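Local coordinates for protein nickel-dependent hydrogenase large subunit (Allochromatium vinosum, PDB 3MYR) that houses the nickel-iron centre of a membrane-bound [NiFe] hydrogenase, where H2 is oxidised and its electrons leave for an acceptor through the small subunit, at residues D8-I13 with T548-D553; Q89-L94 with G220-P225; D115-V120 with Y177-E182; G491-I496 with Q505-S510. One frame throughout, in Å; residues are numbered along the deposited sequence.

Contact 1: residues D8-I13 with T548-D553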
loop_
_atom_site.group_PDB
_atom_site.type_symbol
_atom_site.label_atom_id
_atom_site.label_comp_id
_atom_site.label_asym_id
_atom_site.label_seq_id
_atom_site.Cartn_x
_atom_site.Cartn_y
_atom_site.Cartn_z
ATOM N N ASP B 8 -7.519 13.954 -13.259
ATOM C CA ASP B 8 -8.329 13.240 -12.281
ATOM C C ASP B 8 -9.065 12.137 -13.063
ATOM O O ASP B 8 -9.882 12.438 -13.896
ATOM C CB ASP B 8 -9.295 14.245 -11.663
ATOM C CG ASP B 8 -10.094 13.672 -10.532
ATOM O OD1 ASP B 8 -10.770 14.463 -9.813
ATOM O OD2 ASP B 8 -10.119 12.425 -10.394
ATOM N N PRO B 9 -8.761 10.854 -12.815
ATOM C CA PRO B 9 -7.876 10.343 -11.750
ATOM C C PRO B 9 -6.414 10.359 -12.181
ATOM O O PRO B 9 -6.095 10.116 -13.322
ATOM C CB PRO B 9 -8.305 8.867 -11.592
ATOM C CG PRO B 9 -8.924 8.477 -12.973
ATOM C CD PRO B 9 -9.470 9.793 -13.564
ATOM N N ILE B 10 -5.519 10.580 -11.248
ATOM C CA ILE B 10 -4.166 10.125 -11.403
ATOM C C ILE B 10 -4.250 8.602 -11.272
ATOM O O ILE B 10 -4.692 8.080 -10.249
ATOM C CB ILE B 10 -3.277 10.719 -10.239
ATOM C CG1 ILE B 10 -3.303 12.284 -10.332
ATOM C CG2 ILE B 10 -1.767 10.235 -10.331
ATOM C CD1 ILE B 10 -2.463 12.812 -11.522
ATOM N N THR B 11 -3.752 7.888 -12.251
ATOM C CA THR B 11 -3.685 6.434 -12.133
ATOM C C THR B 11 -2.244 5.976 -11.829
ATOM O O THR B 11 -1.320 6.778 -11.770
ATOM C CB THR B 11 -4.170 5.786 -13.425
ATOM O OG1 THR B 11 -3.349 6.259 -14.509
ATOM C CG2 THR B 11 -5.687 6.216 -13.708
ATOM N N ARG B 12 -2.065 4.676 -11.646
ATOM C CA ARG B 12 -0.768 4.147 -11.265
ATOM C C ARG B 12 -0.248 4.799 -10.011
ATOM O O ARG B 12 0.950 5.089 -9.896
ATOM C CB ARG B 12 0.220 4.214 -12.440
ATOM C CG ARG B 12 -0.061 2.996 -13.347
ATOM C CD ARG B 12 0.867 2.953 -14.565
ATOM N NE ARG B 12 0.706 4.130 -15.436
ATOM C CZ ARG B 12 1.637 5.063 -15.676
ATOM N NH1 ARG B 12 2.844 5.055 -15.096
ATOM N NH2 ARG B 12 1.395 6.011 -16.582
ATOM N N ILE B 13 -1.177 5.087 -9.097
ATOM C CA ILE B 13 -0.838 5.297 -7.701
ATOM C C ILE B 13 -1.770 4.402 -6.894
ATOM O O ILE B 13 -2.638 3.690 -7.453
ATOM C CB ILE B 13 -1.090 6.810 -7.281
ATOM C CG1 ILE B 13 -2.588 7.186 -7.451
ATOM C CG2 ILE B 13 -0.293 7.720 -8.131
ATOM C CD1 ILE B 13 -2.999 8.496 -6.732
ATOM N N THR B 548 6.707 13.051 -12.341
ATOM C CA THR B 548 7.098 13.658 -11.081
ATOM C C THR B 548 6.175 13.231 -9.948
ATOM O O THR B 548 6.656 12.764 -8.873
ATOM C CB THR B 548 7.185 15.181 -11.204
ATOM O OG1 THR B 548 8.344 15.514 -11.973
ATOM C CG2 THR B 548 7.336 15.895 -9.815
ATOM N N ILE B 549 4.875 13.231 -10.214
ATOM C CA ILE B 549 3.943 12.791 -9.141
ATOM C C ILE B 549 4.265 11.306 -8.777
ATOM O O ILE B 549 4.396 10.975 -7.621
ATOM C CB ILE B 549 2.444 13.035 -9.527
ATOM C CG1 ILE B 549 2.074 14.545 -9.531
ATOM C CG2 ILE B 549 1.466 12.282 -8.616
ATOM C CD1 ILE B 549 2.420 15.326 -8.291
ATOM N N HIS B 550 4.449 10.442 -9.776
ATOM C CA HIS B 550 4.690 9.012 -9.503
ATOM C C HIS B 550 6.028 8.836 -8.782
ATOM O O HIS B 550 6.194 7.910 -7.989
ATOM C CB HIS B 550 4.710 8.194 -10.792
ATOM C CG HIS B 550 3.361 8.009 -11.413
ATOM N ND1 HIS B 550 3.169 7.976 -12.782
ATOM C CD2 HIS B 550 2.145 7.777 -10.856
ATOM C CE1 HIS B 550 1.891 7.736 -13.034
ATOM N NE2 HIS B 550 1.249 7.616 -11.886
ATOM N N SER B 551 6.982 9.747 -9.002
ATOM C CA SER B 551 8.271 9.580 -8.319
ATOM C C SER B 551 8.131 9.666 -6.799
ATOM O O SER B 551 9.017 9.201 -6.108
ATOM C CB SER B 551 9.333 10.599 -8.792
ATOM O OG SER B 551 9.036 11.942 -8.356
ATOM N N PHE B 552 7.095 10.336 -6.287
ATOM C CA PHE B 552 6.814 10.336 -4.824
ATOM C C PHE B 552 6.106 9.073 -4.327
ATOM O O PHE B 552 5.903 8.924 -3.117
ATOM C CB PHE B 552 5.934 11.569 -4.411
ATOM C CG PHE B 552 6.657 12.878 -4.452
ATOM C CD1 PHE B 552 7.305 13.350 -3.322
ATOM C CD2 PHE B 552 6.590 13.704 -5.592
ATOM C CE1 PHE B 552 7.942 14.590 -3.293
ATOM C CE2 PHE B 552 7.242 14.958 -5.594
ATOM C CZ PHE B 552 7.904 15.411 -4.463
ATOM N N ASP B 553 5.694 8.198 -5.255
ATOM C CA ASP B 553 4.992 6.956 -4.918
ATOM C C ASP B 553 3.738 7.312 -4.061
ATOM O O ASP B 553 3.608 6.860 -2.930
ATOM C CB ASP B 553 5.991 6.057 -4.126
ATOM C CG ASP B 553 5.515 4.595 -3.930
ATOM O OD1 ASP B 553 6.269 3.848 -3.237
ATOM O OD2 ASP B 553 4.386 4.207 -4.346
#
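The irregular loop Ile-10 to Ile-13 runs past the last turn of helix 543-551, with CA atoms 8.8 Å apart at Ile-10 and Ile-549 and 6.7 Å apart at Ile-13 and Asp-553, and the side chain of His-550 reaches the loop backbone. Its CG stands anti to the carbonyl carbon (chi1 -73°), which carries the imidazole across to the loop, where NE2 donates to the carbonyl oxygen of Thr-11 at 2.7 Å. This hydrogen bond is nearly straight, 167° at the hydrogen, and Thr-11 O lies in the ring plane. The ring edge also meets CG2 of Ile-13, 3.7 Å from His-550 CD2. The Arg-12 chain bends at chi3 and brings its guanidinium against the ring: His-550 CE1 sits over one guanidinium face, toward the rim, with NH1 of Arg-12 3.5 Å from this carbon and the two planes 50° apart. Beside this, the CG2 methyls of Ile-10 and Ile-549 meet at 4.2 Å. Arg-12 NH1 bonds to Leu-111 O and forms a salt bridge with Asp-115, whose doubtful, very short bond to His-550 ND1 probably helps to set the rotation of the ring. The loop also belongs to the subunit interface, because Arg-12 NE and NH2 donate to Gln-46 O and Ala-47 O of the small subunit. The Ile-13 side chain lies about 9 Å from the bound Ni-Fe centre. Strand 17-24 packs on Ile-10 and Ile-549 through Leu-17 and Ile-19, helix 525-531 covers Ile-549, and helix 86-112 touches His-550 through His-112.

Contact 2: residues Q89-L94 with G220-P225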
loop_
_atom_site.group_PDB
_atom_site.type_symbol
_atom_site.label_atom_id
_atom_site.label_comp_id
_atom_site.label_asym_id
_atom_site.label_seq_id
_atom_site.Cartn_x
_atom_site.Cartn_y
_atom_site.Cartn_z
ATOM N N GLN B 89 11.898 -8.307 17.717
ATOM C CA GLN B 89 12.422 -7.135 17.071
ATOM C C GLN B 89 13.099 -7.498 15.744
ATOM O O GLN B 89 12.892 -6.824 14.736
ATOM C CB GLN B 89 13.396 -6.369 18.003
ATOM C CG GLN B 89 13.707 -4.957 17.437
ATOM C CD GLN B 89 12.563 -3.932 17.691
ATOM O OE1 GLN B 89 12.603 -3.160 18.656
ATOM N NE2 GLN B 89 11.603 -3.881 16.796
ATOM N N LEU B 90 13.839 -8.607 15.717
ATOM C CA LEU B 90 14.469 -9.107 14.483
ATOM C C LEU B 90 13.442 -9.518 13.461
ATOM O O LEU B 90 13.591 -9.270 12.244
ATOM C CB LEU B 90 15.333 -10.323 14.764
ATOM C CG LEU B 90 16.798 -10.064 15.189
ATOM C CD1 LEU B 90 17.456 -8.735 14.981
ATOM C CD2 LEU B 90 17.291 -10.839 16.291
ATOM N N ILE B 91 12.419 -10.222 13.928
ATOM C CA ILE B 91 11.346 -10.588 13.013
ATOM C C ILE B 91 10.637 -9.342 12.423
ATOM O O ILE B 91 10.410 -9.300 11.223
ATOM C CB ILE B 91 10.370 -11.597 13.628
ATOM C CG1 ILE B 91 11.111 -12.950 13.757
ATOM C CG2 ILE B 91 9.021 -11.700 12.700
ATOM C CD1 ILE B 91 10.391 -14.000 14.776
ATOM N N ARG B 92 10.393 -8.311 13.254
ATOM C CA ARG B 92 9.789 -7.133 12.729
ATOM C C ARG B 92 10.702 -6.461 11.687
ATOM O O ARG B 92 10.213 -6.048 10.666
ATOM C CB ARG B 92 9.386 -6.124 13.802
ATOM C CG ARG B 92 8.060 -6.493 14.535
ATOM C CD ARG B 92 7.811 -5.468 15.732
ATOM N NE ARG B 92 6.630 -5.798 16.528
ATOM C CZ ARG B 92 6.211 -5.072 17.561
ATOM N NH1 ARG B 92 6.819 -3.887 17.842
ATOM N NH2 ARG B 92 5.156 -5.484 18.251
ATOM N N ASN B 93 12.005 -6.365 11.956
ATOM C CA ASN B 93 12.922 -5.787 10.991
ATOM C C ASN B 93 12.872 -6.549 9.674
ATOM O O ASN B 93 12.862 -5.937 8.598
ATOM C CB ASN B 93 14.398 -5.815 11.470
ATOM C CG ASN B 93 14.709 -4.776 12.534
ATOM O OD1 ASN B 93 15.835 -4.782 13.108
ATOM N ND2 ASN B 93 13.761 -3.909 12.837
ATOM N N LEU B 94 12.964 -7.880 9.747
ATOM C CA LEU B 94 12.899 -8.702 8.547
ATOM C C LEU B 94 11.611 -8.471 7.729
ATOM O O LEU B 94 11.640 -8.330 6.485
ATOM C CB LEU B 94 12.999 -10.181 8.950
ATOM C CG LEU B 94 14.418 -10.654 9.332
ATOM C CD1 LEU B 94 14.361 -11.997 10.116
ATOM C CD2 LEU B 94 15.293 -10.819 8.047
ATOM N N GLY B 220 3.487 -6.000 22.011
ATOM C CA GLY B 220 4.345 -6.733 22.918
ATOM C C GLY B 220 5.227 -7.784 22.262
ATOM O O GLY B 220 6.041 -8.410 22.936
ATOM N N GLY B 221 5.088 -8.024 20.957
ATOM C CA GLY B 221 6.000 -9.000 20.295
ATOM C C GLY B 221 5.523 -9.368 18.914
ATOM O O GLY B 221 5.007 -8.483 18.221
ATOM N N VAL B 222 5.697 -10.638 18.499
ATOM C CA VAL B 222 5.111 -11.150 17.255
ATOM C C VAL B 222 4.258 -12.350 17.612
ATOM O O VAL B 222 4.496 -13.000 18.652
ATOM C CB VAL B 222 6.187 -11.510 16.198
ATOM C CG1 VAL B 222 6.975 -10.220 15.796
ATOM C CG2 VAL B 222 7.203 -12.633 16.784
ATOM N N PRO B 223 3.184 -12.593 16.822
ATOM C CA PRO B 223 2.297 -13.706 17.227
ATOM C C PRO B 223 2.925 -15.066 16.895
ATOM O O PRO B 223 2.504 -16.067 17.444
ATOM C CB PRO B 223 0.999 -13.492 16.380
ATOM C CG PRO B 223 1.293 -12.408 15.401
ATOM C CD PRO B 223 2.676 -11.821 15.660
ATOM N N SER B 224 3.896 -15.126 15.992
ATOM C CA SER B 224 4.442 -16.430 15.555
ATOM C C SER B 224 5.485 -16.977 16.543
ATOM O O SER B 224 6.565 -16.439 16.637
ATOM C CB SER B 224 5.183 -16.180 14.258
ATOM O OG SER B 224 6.152 -15.143 14.429
ATOM N N PRO B 225 5.190 -18.075 17.244
ATOM C CA PRO B 225 6.199 -18.536 18.206
ATOM C C PRO B 225 7.275 -19.370 17.520
ATOM O O PRO B 225 7.129 -19.750 16.334
ATOM C CB PRO B 225 5.373 -19.418 19.200
ATOM C CG PRO B 225 4.168 -19.866 18.363
ATOM C CD PRO B 225 3.946 -18.859 17.269
HETATM O O HOH W 1 4.102 -7.797 15.837
#
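Helix 86-112, one of the long helices of the large subunit, points Ile-91 at the irregular loop that holds Gly-221 and Val-222, and the end of Arg-92 reaches the same loop. The contact has an apolar half and a polar half. In the first, Val-222 fits its two methyls against the helix: CG1 lies 4.0 Å from Ile-91 CG2 and 4.1 Å from the Arg-92 methylene CG, while CG2 of Val-222 meets Ile-91 CD1 at 4.0 Å. Val-222 CG1 stands anti to its carbonyl carbon (chi1 -63°), which places it between the two helix residues. In the second, the Arg-92 chain is extended from CG to NE and slides past the valine in the opposite direction until NH2 donates to Gly-221 O at 3.0 Å. That bond is bent, 137° at the hydrogen, with the oxygen tilted from the guanidinium plane. A water adds a second, indirect link, accepting from Arg-92 NE at a long 3.3 Å and donating to Gly-221 O over 2.6 Å. NH2 also forms a salt bridge with Glu-77, which is consistent with the bent geometry, and the Glu-77 carboxylate accepts from Gly-220 N as well. This is structural packing away from the Ni-Fe and magnesium sites. Helix 67-80 flanks Arg-92 through Val-73 and Arg-74, helix 426-456 packs on Ile-91 through Leu-451, and Pro-223 of the loop rests on His-245 of the small subunit.

Contact 3: residues D115-V120 with Y177-E182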
loop_
_atom_site.group_PDB
_atom_site.type_symbol
_atom_site.label_atom_id
_atom_site.label_comp_id
_atom_site.label_asym_id
_atom_site.label_seq_id
_atom_site.Cartn_x
_atom_site.Cartn_y
_atom_site.Cartn_z
ATOM N N ASP B 115 5.651 5.588 -17.361
ATOM C CA ASP B 115 6.003 6.986 -17.634
ATOM C C ASP B 115 7.256 7.146 -18.499
ATOM O O ASP B 115 7.504 8.229 -19.045
ATOM C CB ASP B 115 6.219 7.837 -16.360
ATOM C CG ASP B 115 4.959 7.921 -15.460
ATOM O OD1 ASP B 115 5.071 8.298 -14.238
ATOM O OD2 ASP B 115 3.875 7.539 -15.947
ATOM N N TRP B 116 8.099 6.139 -18.536
ATOM C CA TRP B 116 9.451 6.300 -19.085
ATOM C C TRP B 116 9.612 5.323 -20.236
ATOM O O TRP B 116 10.570 5.443 -21.006
ATOM C CB TRP B 116 10.540 5.944 -18.044
ATOM C CG TRP B 116 10.420 6.618 -16.736
ATOM C CD1 TRP B 116 9.875 6.102 -15.573
ATOM C CD2 TRP B 116 10.801 7.971 -16.440
ATOM N NE1 TRP B 116 9.935 7.051 -14.583
ATOM C CE2 TRP B 116 10.475 8.207 -15.086
ATOM C CE3 TRP B 116 11.392 9.006 -17.196
ATOM C CZ2 TRP B 116 10.731 9.449 -14.454
ATOM C CZ3 TRP B 116 11.628 10.234 -16.585
ATOM C CH2 TRP B 116 11.284 10.451 -15.223
ATOM N N VAL B 117 8.795 4.255 -20.220
ATOM C CA VAL B 117 8.905 3.126 -21.151
ATOM C C VAL B 117 7.711 3.151 -22.098
ATOM O O VAL B 117 6.553 3.225 -21.653
ATOM C CB VAL B 117 8.887 1.790 -20.372
ATOM C CG1 VAL B 117 8.660 0.592 -21.295
ATOM C CG2 VAL B 117 10.183 1.636 -19.536
ATOM N N ASP B 118 7.989 3.146 -23.397
ATOM C CA ASP B 118 6.941 3.147 -24.421
ATOM C C ASP B 118 6.667 1.700 -24.886
ATOM O O ASP B 118 7.467 1.074 -25.581
ATOM C CB ASP B 118 7.402 4.046 -25.574
ATOM C CG ASP B 118 6.330 4.233 -26.663
ATOM O OD1 ASP B 118 5.441 3.368 -26.790
ATOM O OD2 ASP B 118 6.440 5.204 -27.454
ATOM N N VAL B 119 5.523 1.170 -24.528
ATOM C CA VAL B 119 5.239 -0.206 -24.840
ATOM C C VAL B 119 5.039 -0.468 -26.332
ATOM O O VAL B 119 5.382 -1.537 -26.812
ATOM C CB VAL B 119 3.956 -0.636 -24.086
ATOM C CG1 VAL B 119 3.517 -2.006 -24.620
ATOM C CG2 VAL B 119 4.324 -0.739 -22.579
ATOM N N VAL B 120 4.527 0.524 -27.063
ATOM C CA VAL B 120 4.375 0.347 -28.523
ATOM C C VAL B 120 5.713 0.306 -29.239
ATOM O O VAL B 120 5.951 -0.537 -30.154
ATOM C CB VAL B 120 3.444 1.437 -29.134
ATOM C CG1 VAL B 120 3.411 1.367 -30.722
ATOM C CG2 VAL B 120 2.014 1.230 -28.553
ATOM N N TYR B 177 9.035 10.346 -24.473
ATOM C CA TYR B 177 9.621 8.963 -24.451
ATOM C C TYR B 177 10.909 8.904 -25.256
ATOM O O TYR B 177 10.912 9.290 -26.414
ATOM C CB TYR B 177 8.632 7.922 -24.994
ATOM C CG TYR B 177 7.467 7.595 -24.087
ATOM C CD1 TYR B 177 6.160 7.843 -24.506
ATOM C CD2 TYR B 177 7.674 6.909 -22.857
ATOM C CE1 TYR B 177 5.059 7.461 -23.705
ATOM C CE2 TYR B 177 6.620 6.494 -22.062
ATOM C CZ TYR B 177 5.300 6.775 -22.498
ATOM O OH TYR B 177 4.267 6.418 -21.670
ATOM N N ARG B 178 12.010 8.481 -24.640
ATOM C CA ARG B 178 13.296 8.618 -25.312
ATOM C C ARG B 178 14.064 7.295 -25.497
ATOM O O ARG B 178 15.059 7.266 -26.232
ATOM C CB ARG B 178 14.190 9.640 -24.577
ATOM C CG ARG B 178 13.575 11.076 -24.250
ATOM C CD ARG B 178 14.761 11.842 -23.662
ATOM N NE ARG B 178 14.681 12.793 -22.530
ATOM C CZ ARG B 178 13.941 13.846 -22.577
ATOM N NH1 ARG B 178 13.913 14.723 -21.588
ATOM N NH2 ARG B 178 13.118 13.944 -23.622
ATOM N N LEU B 179 13.680 6.236 -24.771
ATOM C CA LEU B 179 14.386 4.929 -24.883
ATOM C C LEU B 179 14.330 4.335 -26.289
ATOM O O LEU B 179 13.290 4.369 -26.942
ATOM C CB LEU B 179 13.842 3.887 -23.862
ATOM C CG LEU B 179 13.800 4.269 -22.392
ATOM C CD1 LEU B 179 13.182 3.059 -21.550
ATOM C CD2 LEU B 179 15.194 4.639 -21.888
ATOM N N PRO B 180 15.399 3.682 -26.710
ATOM C CA PRO B 180 15.343 2.884 -27.952
ATOM C C PRO B 180 14.383 1.668 -27.784
ATOM O O PRO B 180 14.126 1.221 -26.659
ATOM C CB PRO B 180 16.803 2.375 -28.132
ATOM C CG PRO B 180 17.329 2.277 -26.691
ATOM C CD PRO B 180 16.637 3.458 -25.933
ATOM N N PRO B 181 13.810 1.172 -28.903
ATOM C CA PRO B 181 12.926 -0.034 -28.871
ATOM C C PRO B 181 13.458 -1.167 -27.974
ATOM O O PRO B 181 12.688 -1.706 -27.165
ATOM C CB PRO B 181 12.923 -0.497 -30.316
ATOM C CG PRO B 181 12.991 0.874 -31.150
ATOM C CD PRO B 181 14.023 1.709 -30.269
ATOM N N GLU B 182 14.763 -1.485 -28.088
ATOM C CA GLU B 182 15.424 -2.524 -27.262
ATOM C C GLU B 182 15.275 -2.292 -25.758
ATOM O O GLU B 182 15.021 -3.235 -25.003
ATOM C CB GLU B 182 16.935 -2.614 -27.619
ATOM C CG GLU B 182 17.173 -3.233 -28.995
ATOM C CD GLU B 182 16.646 -2.335 -30.179
ATOM O OE1 GLU B 182 16.211 -2.957 -31.246
ATOM O OE2 GLU B 182 16.632 -1.031 -29.992
HETATM O O HOH W 2 10.915 5.632 -23.794
#
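Tyr-177 lies across the turn formed by Asp-115 to Asp-118, and each part of its side chain meets a different piece of that turn. CB and CG lie beside the methylene of Asp-118, whose CB sits over one ring face in a CH-pi contact, 4.0 Å from the Tyr-177 centroid and 18° off the normal. On one flank, CD1 comes to 4.0 Å from Asp-118 OD2. On the other, at the ring edge, Tyr-177 CD2 lies 3.6 Å from the carbonyl carbon, C, of Trp-116, and CE2 lies 3.3 Å from Val-117 O. At the tip, the hydroxyl is hydrogen-bonded to the backbone oxygen of Leu-114. Two residues on, Leu-179 adds an apolar touch, its CD1 3.9 Å from Val-117 CG2. A water joins the two backbones beside it, donating to Trp-116 O at 2.8 Å and accepting from Leu-179 N at 3.0 Å. Asp-118 is also the N-cap of helix 119-122: its CG is anti to the backbone N (chi1 -175°), and OD1 takes a weak capping bond from Val-120 N, while OD2 accepts from Gly-173 N. The contact thus ties the turn after helix 86-112 to the lead-in of helix 181-201, far from the metal centres. No direct hydrogen bond links the two segments, so their cohesion rests on ring and aliphatic packing and a bridging water, with the aspartate serving as both cap and ring cover.

Contact 4: residues G491-I496 with Q505-S510. With MG (magnesium ion), chain O; NFV (Ni-Fe oxidized active center), chain N.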
loop_
_atom_site.group_PDB
_atom_site.type_symbol
_atom_site.label_atom_id
_atom_site.label_comp_id
_atom_site.label_asym_id
_atom_site.label_seq_id
_atom_site.Cartn_x
_atom_site.Cartn_y
_atom_site.Cartn_z
ATOM N N GLY B 491 3.942 8.206 11.708
ATOM C CA GLY B 491 3.781 8.201 13.160
ATOM C C GLY B 491 2.297 7.984 13.500
ATOM O O GLY B 491 1.415 8.523 12.773
ATOM N N HIS B 492 2.022 7.248 14.598
ATOM C CA HIS B 492 0.701 7.106 15.135
ATOM C C HIS B 492 0.806 7.651 16.546
ATOM O O HIS B 492 1.602 7.136 17.337
ATOM C CB HIS B 492 0.280 5.650 15.216
ATOM C CG HIS B 492 -0.024 5.032 13.879
ATOM N ND1 HIS B 492 -0.691 3.842 13.754
ATOM C CD2 HIS B 492 0.208 5.467 12.614
ATOM C CE1 HIS B 492 -0.834 3.546 12.472
ATOM N NE2 HIS B 492 -0.337 4.541 11.761
ATOM N N TRP B 493 0.004 8.673 16.869
ATOM C CA TRP B 493 0.019 9.182 18.247
ATOM C C TRP B 493 -1.245 8.670 18.940
ATOM O O TRP B 493 -2.352 8.883 18.428
ATOM C CB TRP B 493 0.002 10.702 18.210
ATOM C CG TRP B 493 1.334 11.313 17.912
ATOM C CD1 TRP B 493 2.159 11.935 18.826
ATOM C CD2 TRP B 493 1.951 11.492 16.621
ATOM N NE1 TRP B 493 3.254 12.448 18.185
ATOM C CE2 TRP B 493 3.167 12.171 16.842
ATOM C CE3 TRP B 493 1.650 11.029 15.304
ATOM C CZ2 TRP B 493 4.046 12.496 15.799
ATOM C CZ3 TRP B 493 2.498 11.362 14.264
ATOM C CH2 TRP B 493 3.702 12.084 14.511
ATOM N N ILE B 494 -1.097 7.990 20.069
ATOM C CA ILE B 494 -2.291 7.422 20.754
ATOM C C ILE B 494 -2.426 8.023 22.155
ATOM O O ILE B 494 -1.436 8.216 22.863
ATOM C CB ILE B 494 -2.233 5.904 20.854
ATOM C CG1 ILE B 494 -3.523 5.330 21.454
ATOM C CG2 ILE B 494 -1.002 5.451 21.699
ATOM C CD1 ILE B 494 -3.568 3.743 21.387
ATOM N N VAL B 495 -3.659 8.239 22.572
ATOM C CA VAL B 495 -3.910 8.628 23.929
ATOM C C VAL B 495 -4.877 7.636 24.491
ATOM O O VAL B 495 -5.962 7.406 23.899
ATOM C CB VAL B 495 -4.526 10.083 23.985
ATOM C CG1 VAL B 495 -4.928 10.485 25.389
ATOM C CG2 VAL B 495 -3.551 11.081 23.348
ATOM N N ILE B 496 -4.515 7.077 25.641
ATOM C CA ILE B 496 -5.304 5.999 26.248
ATOM C C ILE B 496 -5.916 6.444 27.556
ATOM O O ILE B 496 -5.223 7.010 28.431
ATOM C CB ILE B 496 -4.473 4.713 26.543
ATOM C CG1 ILE B 496 -3.926 4.082 25.235
ATOM C CG2 ILE B 496 -5.322 3.691 27.285
ATOM C CD1 ILE B 496 -2.731 3.157 25.509
ATOM N N GLN B 505 -4.229 9.522 16.370
ATOM C CA GLN B 505 -4.049 10.339 15.178
ATOM C C GLN B 505 -2.866 9.782 14.357
ATOM O O GLN B 505 -1.740 9.628 14.871
ATOM C CB GLN B 505 -3.762 11.821 15.641
ATOM C CG GLN B 505 -5.028 12.459 16.226
ATOM C CD GLN B 505 -6.060 12.726 15.102
ATOM O OE1 GLN B 505 -5.692 13.181 14.009
ATOM N NE2 GLN B 505 -7.331 12.597 15.413
ATOM N N ALA B 506 -3.087 9.567 13.081
ATOM C CA ALA B 506 -1.994 9.130 12.221
ATOM C C ALA B 506 -1.558 10.305 11.372
ATOM O O ALA B 506 -2.385 11.006 10.813
ATOM C CB ALA B 506 -2.426 7.939 11.291
ATOM N N VAL B 507 -0.249 10.485 11.244
ATOM C CA VAL B 507 0.289 11.378 10.232
ATOM C C VAL B 507 1.216 10.514 9.399
ATOM O O VAL B 507 2.193 9.957 9.884
ATOM C CB VAL B 507 1.081 12.539 10.844
ATOM C CG1 VAL B 507 1.485 13.518 9.745
ATOM C CG2 VAL B 507 0.253 13.248 11.988
ATOM N N VAL B 508 0.932 10.481 8.115
ATOM C CA VAL B 508 1.385 9.396 7.232
ATOM C C VAL B 508 2.297 10.033 6.128
ATOM O O VAL B 508 2.143 11.223 5.815
ATOM C CB VAL B 508 0.135 8.682 6.654
ATOM C CG1 VAL B 508 0.534 7.454 5.871
ATOM C CG2 VAL B 508 -0.760 8.240 7.863
ATOM N N PRO B 509 3.273 9.286 5.608
ATOM C CA PRO B 509 4.189 9.933 4.641
ATOM C C PRO B 509 3.529 10.689 3.468
ATOM O O PRO B 509 3.871 11.844 3.201
ATOM C CB PRO B 509 5.117 8.789 4.181
ATOM C CG PRO B 509 4.564 7.523 4.799
ATOM C CD PRO B 509 3.776 7.954 6.017
ATOM N N SER B 510 2.501 10.116 2.860
ATOM C CA SER B 510 1.882 10.805 1.737
ATOM C C SER B 510 1.020 11.953 2.258
ATOM O O SER B 510 0.767 12.850 1.493
ATOM C CB SER B 510 1.060 9.852 0.863
ATOM O OG SER B 510 1.964 9.026 0.165
HETATM MG MG MG O . -4.348 11.740 10.339
HETATM FE FE NFV N . 1.824 4.200 3.173
HETATM NI NI NFV N . -0.281 3.094 1.322
HETATM C C1 NFV N . 2.186 4.490 4.677
HETATM O O1 NFV N . 2.536 4.730 5.842
HETATM C C2 NFV N . 3.664 3.822 2.846
HETATM N N2 NFV N . 4.809 3.577 2.669
HETATM C C3 NFV N . 2.023 6.007 2.675
HETATM N N3 NFV N . 2.122 7.135 2.376
HETATM O O4 NFV N . 1.470 3.785 1.263
HETATM O O HOH W 3 -4.065 13.122 11.842
HETATM O O HOH W 4 -3.411 13.020 8.975
HETATM O O HOH W 5 -6.200 12.721 9.877
#
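Gly-491 to Trp-493 and Gln-505 to Val-507 pair in an antiparallel beta hairpin, whose second strand carries a magnesium ligand and leads into the Ni-Fe pocket. The strand axes lie at 166°, and the Gly-491/Val-507 and Trp-493/Gln-505 pairs are both hydrogen-bonded, as with Trp-493 N to Gln-505 O at 2.8 Å. On the face carrying these pairs, the six-membered end of the indole reaches back along the strand past Gly-491, and CZ3 touches Val-507 CG2 at 3.7 Å; beyond the hairpin, NE1 of Trp-493 bonds to Leu-318 O. On the other face, His-492 CD2 meets the Ala-506 methyl at 3.8 Å, and the imidazole nitrogens are hydrogen-bonded to Tyr-504 and His-68. Ala-506 O binds the magnesium ion at 2.1 Å, alongside three waters, Glu-42 and His-561. One of those waters donates to Gln-505 OE1 at 2.7 Å, making the glutamine a second-shell residue of the magnesium site. After the strand, Val-508 CG1 lies 3.4 Å from O1 of the Ni-Fe centre. Ser-510 instead grips the nitrogen N3, donating from its backbone N at 3.0 Å and from OG at 2.9 Å. Val-508 and Pro-509 thus pack against the carbonyl ligand of iron, Pro-509 also touching the cyanide that the two Ser-510 donors hold, and these donors, at the start of helix 509-514, would probably stabilise negative charge on it.

Overall arrangement
Contact 1 joins residues near the two ends of the chain, and the other three fall within the span between them. Contact 3 lies in turn within the span of contact 2, and contact 4 follows both. Helix 86-112 links the extremes: it carries the first segment of contact 2 and leads to the turn of contact 3, though their centres are about 43 Å apart, on opposite sides of the chain's centre. Contacts 1 and 3 touch through Asp-115, their centres about 19 Å apart. Contact 4, in the three-stranded sheet, meets contact 1 by packing of Ser-510 against Asp-553. Contacts 1 and 4 thus bring chain ends and sheet close to the Ni-Fe centre, with contacts 2 and 3 farther out.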